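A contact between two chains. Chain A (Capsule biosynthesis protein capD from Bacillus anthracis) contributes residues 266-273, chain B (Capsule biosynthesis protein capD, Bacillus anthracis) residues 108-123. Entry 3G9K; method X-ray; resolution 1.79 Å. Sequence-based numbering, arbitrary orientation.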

# COMPACT_ATOMS: atom_id res chain seq x y z
N THR A 266 19.41 3.93 22.03
CA THR A 266 18.72 5.18 22.33
C THR A 266 17.69 5.51 21.24
O THR A 266 16.56 5.92 21.52
CB THR A 266 19.70 6.37 22.43
OG1 THR A 266 20.77 6.04 23.32
CG2 THR A 266 18.99 7.63 22.95
N TYR A 267 18.12 5.34 19.99
CA TYR A 267 17.25 5.62 18.85
C TYR A 267 16.03 4.73 18.94
O TYR A 267 14.90 5.22 18.84
CB TYR A 267 17.99 5.40 17.52
CG TYR A 267 17.27 5.99 16.31
CD1 TYR A 267 17.14 7.38 16.16
CD2 TYR A 267 16.72 5.18 15.30
CE1 TYR A 267 16.49 7.94 15.06
CE2 TYR A 267 16.06 5.74 14.18
CZ TYR A 267 15.94 7.12 14.07
OH TYR A 267 15.31 7.71 12.98
N MSE A 268 16.26 3.44 19.15
CA MSE A 268 15.16 2.46 19.21
C MSE A 268 14.21 2.74 20.36
O MSE A 268 12.99 2.75 20.17
CB MSE A 268 15.70 1.03 19.30
CG MSE A 268 16.34 0.53 18.02
SE MSE A 268 17.06 -1.26 18.17
CE MSE A 268 15.44 -2.25 18.51
N SER A 269 14.79 2.99 21.50
CA SER A 269 13.97 3.24 22.66
C SER A 269 13.12 4.51 22.49
O SER A 269 11.94 4.50 22.82
CB SER A 269 14.82 3.30 23.94
OG SER A 269 13.99 3.54 25.05
N LYS A 270 13.70 5.54 21.93
CA LYS A 270 13.00 6.80 21.73
C LYS A 270 11.90 6.66 20.67
O LYS A 270 10.96 7.38 20.67
CB LYS A 270 13.99 7.90 21.36
CG LYS A 270 14.71 8.54 22.55
CD LYS A 270 15.64 9.65 22.13
CE LYS A 270 16.06 10.56 23.29
NZ LYS A 270 16.81 11.75 22.87
N MSE A 271 12.13 5.78 19.66
CA MSE A 271 11.13 5.49 18.63
C MSE A 271 9.98 4.67 19.21
O MSE A 271 8.82 4.88 18.85
CB MSE A 271 11.76 4.77 17.42
CG MSE A 271 12.43 5.69 16.41
SE MSE A 271 11.21 7.06 15.70
CE MSE A 271 12.47 7.99 14.56
N GLU A 272 10.31 3.80 20.20
CA GLU A 272 9.29 2.99 20.80
C GLU A 272 8.37 3.89 21.55
O GLU A 272 7.21 3.65 21.61
CB GLU A 272 9.88 2.01 21.78
CG GLU A 272 8.90 1.02 22.36
CD GLU A 272 8.08 1.54 23.54
OE1 GLU A 272 8.57 2.38 24.28
OE2 GLU A 272 6.95 1.09 23.70
N GLU A 273 8.93 4.91 22.14
CA GLU A 273 8.14 5.82 22.96
C GLU A 273 7.18 6.61 22.06
O GLU A 273 5.99 6.66 22.34
CB GLU A 273 9.06 6.75 23.77
CG GLU A 273 9.94 6.01 24.80
CD GLU A 273 11.14 6.84 25.28
OE1 GLU A 273 11.00 8.07 25.42
OE2 GLU A 273 12.22 6.26 25.52
N ARG B 108 15.67 -2.81 9.67
CA ARG B 108 14.61 -2.13 10.38
C ARG B 108 14.29 -2.78 11.73
O ARG B 108 14.73 -3.91 12.00
CB ARG B 108 13.36 -2.13 9.51
CG ARG B 108 13.51 -1.24 8.28
CD ARG B 108 12.39 -1.41 7.29
NE ARG B 108 12.71 -0.67 6.08
CZ ARG B 108 12.11 -0.82 4.90
NH1 ARG B 108 11.04 -1.60 4.78
NH2 ARG B 108 12.57 -0.13 3.85
N PHE B 109 13.53 -2.04 12.53
CA PHE B 109 12.97 -2.55 13.79
C PHE B 109 11.58 -1.99 14.02
O PHE B 109 11.28 -0.85 13.62
CB PHE B 109 13.85 -2.14 14.98
CG PHE B 109 14.01 -0.65 15.12
CD1 PHE B 109 15.07 -0.00 14.51
CD2 PHE B 109 13.11 0.09 15.84
CE1 PHE B 109 15.22 1.37 14.62
CE2 PHE B 109 13.24 1.46 15.96
CZ PHE B 109 14.31 2.10 15.35
N THR B 110 10.73 -2.77 14.68
CA THR B 110 9.41 -2.31 15.11
C THR B 110 9.12 -2.81 16.52
O THR B 110 9.79 -3.71 17.00
CB THR B 110 8.28 -2.83 14.18
OG1 THR B 110 8.20 -4.26 14.27
CG2 THR B 110 8.55 -2.43 12.71
N PHE B 111 8.10 -2.25 17.15
CA PHE B 111 7.74 -2.60 18.52
C PHE B 111 6.30 -3.09 18.62
O PHE B 111 5.41 -2.58 17.95
CB PHE B 111 7.94 -1.40 19.42
CG PHE B 111 9.37 -1.00 19.52
CD1 PHE B 111 9.90 -0.04 18.67
CD2 PHE B 111 10.21 -1.61 20.43
CE1 PHE B 111 11.23 0.32 18.75
CE2 PHE B 111 11.53 -1.25 20.52
CZ PHE B 111 12.04 -0.28 19.67
N GLU B 112 6.10 -4.07 19.47
CA GLU B 112 4.82 -4.65 19.73
C GLU B 112 4.77 -4.85 21.24
O GLU B 112 5.52 -5.61 21.78
CB GLU B 112 4.72 -5.96 18.99
CG GLU B 112 3.68 -6.91 19.48
CD GLU B 112 2.33 -6.54 19.00
OE1 GLU B 112 1.76 -5.59 19.54
OE2 GLU B 112 1.81 -7.18 18.07
N LYS B 113 3.91 -4.11 21.91
CA LYS B 113 3.95 -4.09 23.34
C LYS B 113 5.38 -3.94 23.77
O LYS B 113 6.08 -3.09 23.29
CB LYS B 113 3.38 -5.38 23.93
CG LYS B 113 1.89 -5.39 24.07
CD LYS B 113 1.23 -5.42 22.71
CE LYS B 113 -0.21 -5.92 22.71
NZ LYS B 113 -0.69 -6.00 21.30
N ASN B 114 5.82 -4.80 24.67
CA ASN B 114 7.17 -4.68 25.20
C ASN B 114 8.29 -5.31 24.37
O ASN B 114 9.40 -5.27 24.76
CB ASN B 114 7.20 -5.20 26.63
CG ASN B 114 8.11 -4.44 27.50
OD1 ASN B 114 8.12 -3.22 27.50
ND2 ASN B 114 8.93 -5.16 28.26
N THR B 115 7.99 -5.88 23.22
CA THR B 115 9.00 -6.53 22.35
C THR B 115 9.50 -5.59 21.24
O THR B 115 8.73 -4.81 20.67
CB THR B 115 8.44 -7.80 21.64
OG1 THR B 115 7.86 -8.70 22.60
CG2 THR B 115 9.54 -8.52 20.86
N ALA B 116 10.78 -5.69 20.94
CA ALA B 116 11.36 -5.01 19.79
C ALA B 116 11.67 -6.09 18.75
O ALA B 116 12.46 -7.01 18.99
CB ALA B 116 12.61 -4.26 20.19
N TYR B 117 10.99 -6.02 17.61
CA TYR B 117 11.25 -6.92 16.51
C TYR B 117 12.34 -6.30 15.68
O TYR B 117 12.30 -5.12 15.39
CB TYR B 117 10.00 -7.17 15.68
CG TYR B 117 8.94 -8.00 16.39
CD1 TYR B 117 9.20 -9.31 16.81
CD2 TYR B 117 7.68 -7.48 16.61
CE1 TYR B 117 8.21 -10.07 17.44
CE2 TYR B 117 6.69 -8.23 17.25
CZ TYR B 117 6.96 -9.52 17.66
OH TYR B 117 5.95 -10.23 18.27
N THR B 118 13.32 -7.11 15.29
CA THR B 118 14.54 -6.61 14.69
C THR B 118 14.80 -7.45 13.45
O THR B 118 14.60 -8.65 13.45
CB THR B 118 15.73 -6.72 15.69
OG1 THR B 118 15.64 -5.67 16.68
CG2 THR B 118 17.00 -6.62 14.97
N GLU B 119 15.24 -6.80 12.38
CA GLU B 119 15.45 -7.49 11.11
C GLU B 119 16.77 -8.26 11.07
O GLU B 119 16.88 -9.28 10.37
CB GLU B 119 15.37 -6.48 9.96
CG GLU B 119 15.21 -7.09 8.59
CD GLU B 119 14.81 -6.06 7.51
OE1 GLU B 119 14.93 -4.86 7.73
OE2 GLU B 119 14.43 -6.48 6.41
N ILE B 120 17.77 -7.77 11.81
CA ILE B 120 19.04 -8.48 12.02
C ILE B 120 19.24 -8.82 13.49
O ILE B 120 18.58 -8.26 14.39
CB ILE B 120 20.29 -7.66 11.57
CG1 ILE B 120 20.33 -6.26 12.21
CG2 ILE B 120 20.31 -7.55 10.09
CD1 ILE B 120 21.62 -5.42 11.87
N GLN B 121 20.24 -9.73 13.68
CA GLN B 121 20.74 -10.09 15.00
C GLN B 121 21.47 -8.89 15.60
O GLN B 121 22.50 -8.46 15.09
CB GLN B 121 21.70 -11.28 14.89
CG GLN B 121 21.79 -12.13 16.14
CD GLN B 121 20.49 -12.86 16.44
OE1 GLN B 121 19.73 -12.46 17.31
NE2 GLN B 121 20.24 -13.94 15.69
N LEU B 122 20.89 -8.32 16.69
CA LEU B 122 21.57 -7.26 17.43
C LEU B 122 22.63 -7.80 18.43
O LEU B 122 22.54 -8.93 18.90
CB LEU B 122 20.57 -6.41 18.20
CG LEU B 122 19.58 -5.53 17.44
CD1 LEU B 122 19.09 -4.42 18.37
CD2 LEU B 122 20.16 -4.92 16.17
N SER B 123 23.59 -6.94 18.75
CA SER B 123 24.64 -7.27 19.71
C SER B 123 24.08 -7.49 21.11
O SER B 123 23.00 -6.99 21.45
CB SER B 123 25.64 -6.11 19.78
OG SER B 123 25.04 -4.98 20.41

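A segment of a longer helix of chain A, residues 266-273, lies across a β-hairpin of chain B, and the two surfaces meet mainly through apolar groups, including the aliphatic part of Glu A272. The hairpin pairs strand 109-112 with strand 115-118 through a type II' turn from Glu B112 to Thr B115, and backbone hydrogen bonds between Thr B110 and Tyr B117 and between Glu B112 and Thr B115 hold the two strands together. The helix runs at 45° to strand 109-112, with a closest axial approach of 8.8 Å, a gap wide enough for a layer of side chains. No hydrogen bond crosses between the stretches, so the fit rests on shape; together they bury 409 Å².

Strand alternation supplies the bumps. The CA-to-CB bonds of Phe B109 and Phe B111 point toward the helix, whereas that of Thr B110, between them, points away. Selenomethionine Met A268 packs against both rings from one side and has the largest covered area in the contact. Its CG sits over one face of Phe B109, 3.5 Å from the ring centroid and only 6° off the normal, a CH-pi contact in which the methylene rests squarely on the aromatic cloud. On the Phe B111 side, Met A268 CB lies 3.9 Å from Phe B111 CZ, and the carbonyl Met A268 O is 3.2 Å from the same CZ atom while accepting the helical hydrogen bond from Glu A272 N.

Beyond the rings, the long, flexible Met A268 side chain reaches a hollow lined by the second strand and the segment after it. Its CE lies 3.9 Å from Ala B116 CB, in van der Waals contact with the alanine methyl, and its SE lies 3.8 Å from Leu B122 CD1. The same CE is 3.9 Å from Thr B118 OG1, a hydroxyl oxygen that the contact buries without a hydrogen-bonding partner.

The Phe B109 ring in turn inserts among helix side chains. While Met A268 covers its face, its edge meets Tyr A267, with CD2 of the tyrosine 3.9 Å from Phe B109 CZ, and Met A271, whose CB is 3.9 Å from Phe B109 CE2. One turn along the helix from Met A268, Glu A272 uses the aliphatic part of its side chain in the same manner: Glu A272 CB stands 3.5 Å from the Phe B111 ring centroid, 4° off the normal. Its carboxylate makes no salt bridge to the hairpin; Lys B113 instead pairs with its neighbor, Lys B113 NZ lying 3.0 Å from Glu B112 OE1.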